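Local coordinates for adenylate isopentenyltransferase (Humulus lupulus, PDB 3A8T), which transfers an isopentenyl group from dimethylallyl diphosphate to the adenine N6 of ATP, ADP or AMP, a step in plant cytokinin biosynthesis, at residues E209-E214 and F244-V249; E216-D221 and E236-F241. One frame throughout, in Å; residues are numbered along the deposited sequence.

Interaction 1: E209-E214 and F244-V249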
# COMPACT_ATOMS: atom_id res chain seq x y z
N GLU A 209 11.13 18.29 0.08
CA GLU A 209 11.94 18.27 -1.13
C GLU A 209 11.06 18.02 -2.36
O GLU A 209 11.36 18.48 -3.47
CB GLU A 209 13.04 17.20 -1.02
CG GLU A 209 13.87 17.00 -2.28
CD GLU A 209 14.82 18.19 -2.59
OE1 GLU A 209 15.41 18.78 -1.64
OE2 GLU A 209 15.00 18.53 -3.79
N PHE A 210 9.96 17.32 -2.15
CA PHE A 210 9.01 17.02 -3.23
C PHE A 210 8.19 18.28 -3.59
O PHE A 210 7.76 18.50 -4.75
CB PHE A 210 8.06 15.95 -2.75
CG PHE A 210 7.20 15.39 -3.83
CD1 PHE A 210 7.76 14.64 -4.90
CD2 PHE A 210 5.82 15.56 -3.78
CE1 PHE A 210 6.95 14.09 -5.90
CE2 PHE A 210 5.00 15.02 -4.78
CZ PHE A 210 5.54 14.29 -5.83
N TYR A 211 8.03 19.12 -2.57
CA TYR A 211 7.27 20.35 -2.68
C TYR A 211 7.77 21.26 -3.77
O TYR A 211 8.96 21.43 -3.96
CB TYR A 211 7.30 21.08 -1.34
CG TYR A 211 6.37 22.26 -1.30
CD1 TYR A 211 4.99 22.10 -1.12
CD2 TYR A 211 6.86 23.55 -1.52
CE1 TYR A 211 4.13 23.19 -1.16
CE2 TYR A 211 6.03 24.63 -1.56
CZ TYR A 211 4.68 24.46 -1.38
OH TYR A 211 3.93 25.58 -1.38
N SER A 212 6.82 21.88 -4.46
CA SER A 212 7.13 22.77 -5.57
C SER A 212 6.04 23.82 -5.82
O SER A 212 4.90 23.48 -6.10
CB SER A 212 7.31 21.92 -6.83
OG SER A 212 7.16 22.69 -7.99
N PRO A 213 6.39 25.11 -5.70
CA PRO A 213 5.37 26.13 -5.93
C PRO A 213 4.82 26.17 -7.36
O PRO A 213 3.90 26.91 -7.61
CB PRO A 213 6.08 27.41 -5.54
CG PRO A 213 7.07 26.94 -4.46
CD PRO A 213 7.62 25.70 -5.14
N GLU A 214 5.37 25.41 -8.31
CA GLU A 214 4.75 25.40 -9.64
C GLU A 214 3.57 24.40 -9.65
O GLU A 214 2.93 24.20 -10.67
CB GLU A 214 5.73 25.03 -10.78
CG GLU A 214 4.94 24.89 -12.13
CD GLU A 214 5.71 25.15 -13.44
OE1 GLU A 214 6.84 24.61 -13.59
OE2 GLU A 214 5.16 25.86 -14.33
N PHE A 244 4.30 27.71 5.83
CA PHE A 244 5.73 27.60 6.17
C PHE A 244 6.55 26.90 5.10
O PHE A 244 6.82 25.69 5.19
CB PHE A 244 5.82 26.91 7.50
CG PHE A 244 5.07 27.63 8.58
CD1 PHE A 244 5.56 28.82 9.11
CD2 PHE A 244 3.89 27.15 9.05
CE1 PHE A 244 4.87 29.50 10.10
CE2 PHE A 244 3.19 27.84 10.06
CZ PHE A 244 3.69 29.01 10.57
N ARG A 245 6.93 27.66 4.08
CA ARG A 245 7.68 27.13 2.95
C ARG A 245 8.91 26.44 3.47
O ARG A 245 9.45 26.82 4.48
CB ARG A 245 8.06 28.24 1.95
CG ARG A 245 6.88 29.04 1.36
CD ARG A 245 5.72 28.15 0.84
NE ARG A 245 4.49 28.89 0.50
CZ ARG A 245 4.24 29.36 -0.71
NH1 ARG A 245 5.15 29.14 -1.66
NH2 ARG A 245 3.12 30.04 -0.98
N PRO A 246 9.34 25.37 2.79
CA PRO A 246 10.53 24.59 3.17
C PRO A 246 11.84 25.41 3.41
O PRO A 246 12.37 26.05 2.51
CB PRO A 246 10.65 23.59 2.01
CG PRO A 246 9.23 23.41 1.61
CD PRO A 246 8.68 24.78 1.62
N GLY A 247 12.37 25.38 4.63
CA GLY A 247 13.57 26.14 4.89
C GLY A 247 13.29 27.53 5.44
O GLY A 247 14.21 28.23 5.89
N ASP A 248 12.04 27.95 5.42
CA ASP A 248 11.71 29.25 5.91
C ASP A 248 11.78 29.17 7.41
O ASP A 248 11.35 28.18 8.00
CB ASP A 248 10.33 29.66 5.44
CG ASP A 248 9.86 30.94 6.10
OD1 ASP A 248 9.07 30.88 7.07
OD2 ASP A 248 10.32 32.02 5.65
N VAL A 249 12.33 30.21 8.03
CA VAL A 249 12.46 30.26 9.48
C VAL A 249 11.88 31.56 9.99
O VAL A 249 11.58 32.47 9.21
CB VAL A 249 13.94 30.13 9.93
CG1 VAL A 249 14.43 28.71 9.72
CG2 VAL A 249 14.81 31.08 9.14
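Tyr211 reaches across to the Arg245-Pro246 corner and meets it at two places along its ring. Near the ring's root, CD2 of Tyr211 sits 3.8 Å from CD of Pro246, and CG of the same proline is almost as near; the two side chains cross at about a right angle, and the CD-CG edge of the proline touches the phenol obliquely. At the far end the phenolic oxygen lies over one face of the Arg245 guanidinium, 3.5 Å above its plane and displaced toward the rim, with OH of Tyr211 3.8 Å from NH1 of Arg245. Ring and guanidinium planes are 67° apart, and this is van der Waals contact. The arginine chain folds back at chi2 (-48°), which brings its end over the hydroxyl, while its NH2 makes a salt bridge to Glu242. Beyond the hydroxyl, CG of Pro213 closes on NH1 of Arg245 at 4.0 Å, also obliquely. Arg245 opens a type II turn, closed by a bond from Asp248 N to Arg245 O, with Gly247 at a positive phi. The contact is on the surface, away from the ATP site. It joins the chain leaving helix 203-210, where Tyr211 is the first non-helical residue, to the loop between helices 234-243 and 257-289; Phe241 of helix 234-243 touches both Tyr211 and Pro246.

Interaction 2: E216-D221 and E236-F241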
# COMPACT_ATOMS: atom_id res chain seq x y z
N GLU A 216 -0.16 23.31 -9.04
CA GLU A 216 -1.41 24.02 -8.95
C GLU A 216 -2.49 23.37 -8.10
O GLU A 216 -3.62 23.85 -8.09
CB GLU A 216 -1.93 24.25 -10.39
CG GLU A 216 -0.87 24.94 -11.31
CD GLU A 216 -1.27 25.05 -12.79
OE1 GLU A 216 -0.40 25.46 -13.60
OE2 GLU A 216 -2.45 24.75 -13.13
N ASP A 217 -2.15 22.30 -7.38
CA ASP A 217 -3.15 21.58 -6.58
C ASP A 217 -3.04 21.69 -5.05
O ASP A 217 -3.65 20.86 -4.37
CB ASP A 217 -3.11 20.07 -6.90
CG ASP A 217 -1.71 19.44 -6.62
OD1 ASP A 217 -0.95 20.01 -5.82
OD2 ASP A 217 -1.36 18.40 -7.21
N HIS A 218 -2.27 22.66 -4.55
CA HIS A 218 -2.00 22.79 -3.11
C HIS A 218 -3.19 22.92 -2.21
O HIS A 218 -3.14 22.51 -1.03
CB HIS A 218 -1.02 23.94 -2.83
CG HIS A 218 0.36 23.70 -3.38
ND1 HIS A 218 1.18 24.73 -3.80
CD2 HIS A 218 1.05 22.56 -3.59
CE1 HIS A 218 2.31 24.23 -4.26
NE2 HIS A 218 2.26 22.92 -4.15
N ASP A 219 -4.27 23.49 -2.75
CA ASP A 219 -5.51 23.67 -2.01
C ASP A 219 -6.51 22.57 -2.27
O ASP A 219 -7.67 22.74 -1.93
CB ASP A 219 -6.18 24.99 -2.40
CG ASP A 219 -6.18 25.22 -3.91
OD1 ASP A 219 -6.15 24.26 -4.74
OD2 ASP A 219 -6.20 26.40 -4.28
N GLU A 220 -6.06 21.47 -2.85
CA GLU A 220 -6.96 20.39 -3.27
C GLU A 220 -6.69 19.03 -2.62
O GLU A 220 -5.55 18.66 -2.34
CB GLU A 220 -6.94 20.32 -4.83
CG GLU A 220 -7.57 19.10 -5.45
CD GLU A 220 -7.43 18.99 -6.99
OE1 GLU A 220 -6.38 19.35 -7.58
OE2 GLU A 220 -8.38 18.52 -7.63
N ASP A 221 -7.78 18.30 -2.37
CA ASP A 221 -7.79 16.98 -1.75
C ASP A 221 -7.20 15.94 -2.68
O ASP A 221 -7.11 16.13 -3.89
CB ASP A 221 -9.25 16.62 -1.39
CG ASP A 221 -9.40 15.35 -0.50
OD1 ASP A 221 -9.40 14.22 -1.03
OD2 ASP A 221 -9.55 15.48 0.73
N GLU A 236 -1.78 17.10 2.78
CA GLU A 236 -1.75 17.52 4.19
C GLU A 236 -0.56 18.43 4.43
O GLU A 236 -0.72 19.53 4.99
CB GLU A 236 -1.71 16.31 5.16
CG GLU A 236 -2.89 15.38 5.08
CD GLU A 236 -2.79 14.35 3.94
OE1 GLU A 236 -1.98 14.48 2.98
OE2 GLU A 236 -3.55 13.37 4.01
N PHE A 237 0.63 18.01 4.01
CA PHE A 237 1.75 18.90 4.21
C PHE A 237 1.77 20.10 3.32
O PHE A 237 2.35 21.10 3.69
CB PHE A 237 3.09 18.14 4.23
CG PHE A 237 3.47 17.71 5.63
CD1 PHE A 237 3.78 18.68 6.61
CD2 PHE A 237 3.35 16.36 6.05
CE1 PHE A 237 3.95 18.32 7.97
CE2 PHE A 237 3.52 16.00 7.39
CZ PHE A 237 3.82 16.98 8.35
N ASP A 238 1.15 20.01 2.14
CA ASP A 238 1.08 21.20 1.25
C ASP A 238 0.36 22.33 2.02
O ASP A 238 0.71 23.52 1.93
CB ASP A 238 0.33 20.90 -0.06
CG ASP A 238 1.16 20.08 -1.05
OD1 ASP A 238 2.39 19.94 -0.84
OD2 ASP A 238 0.60 19.56 -2.05
N ARG A 239 -0.64 21.96 2.81
CA ARG A 239 -1.36 22.96 3.57
C ARG A 239 -0.37 23.61 4.56
O ARG A 239 -0.35 24.81 4.72
CB ARG A 239 -2.49 22.27 4.29
CG ARG A 239 -3.41 23.14 5.10
CD ARG A 239 -4.81 22.51 5.09
NE ARG A 239 -5.64 23.28 5.98
CZ ARG A 239 -6.07 24.50 5.70
NH1 ARG A 239 -5.76 25.07 4.54
NH2 ARG A 239 -6.73 25.18 6.60
N TYR A 240 0.47 22.80 5.19
CA TYR A 240 1.48 23.31 6.10
C TYR A 240 2.53 24.15 5.37
O TYR A 240 2.82 25.24 5.77
CB TYR A 240 2.17 22.16 6.81
CG TYR A 240 3.33 22.58 7.63
CD1 TYR A 240 3.16 23.00 8.94
CD2 TYR A 240 4.61 22.54 7.11
CE1 TYR A 240 4.24 23.37 9.73
CE2 TYR A 240 5.70 22.91 7.90
CZ TYR A 240 5.50 23.32 9.20
OH TYR A 240 6.60 23.64 9.97
N PHE A 241 3.10 23.64 4.29
CA PHE A 241 4.11 24.40 3.56
C PHE A 241 3.49 25.70 2.98
O PHE A 241 4.18 26.66 2.68
CB PHE A 241 4.71 23.56 2.42
CG PHE A 241 5.43 22.33 2.87
CD1 PHE A 241 6.43 22.38 3.83
CD2 PHE A 241 5.14 21.08 2.30
CE1 PHE A 241 7.14 21.22 4.21
CE2 PHE A 241 5.87 19.91 2.70
CZ PHE A 241 6.85 19.99 3.64
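His218 sets the CD2 edge of its imidazole against the carboxylate of Asp238, with CD2 of His218 3.4 Å from OD2 of Asp238. That oxygen lies near the ring plane, and a ring C-H rather than a nitrogen is turned to it; the carboxylate plane is 69° from the ring. With CG of Asp238 anti to its carbonyl carbon (chi1 -75°), the carboxylate leaves the helix toward the loop and reaches the CD2 edge of His218. The same OD2 of Asp238 comes within 4.1 Å of OD1 of Asp217, the two carboxylate planes being 24° apart. Arginines probably offset this pairing of like charges: Arg229 forms salt bridges with both aspartates through different nitrogens, and Arg225 adds a second to Asp238 OD2. His218 occupies the second position of a type I turn from Asp217 to Glu220, closed by Glu220 N to Asp217 O. Asp217 lies about 8 Å, side chain to side chain, from the ATP-binding Lys230. The contact lays the loop that follows helix 203-210 beside helix 234-243, whose Phe237 and Tyr240 pack on the long helix 257-289.

In the fold
From the N terminus, the chain passes through the P-loop and most of the parallel sheet before reaching helix 203-210, where interaction 1 begins. The loop after that helix supplies 216-221, and interaction 2 closes the shorter circuit when helix 234-243 returns past it. Leaving that helix, residues 244-249 come back to 209-214 and close the longer one, with interaction 2 wholly within it. The centres are 11 Å apart and the contacts touch: Tyr211 of interaction 1 stacks on His218 of interaction 2. Together they tie helix 203-210, its following loop and helix 234-243 into one unit beside helix 257-289.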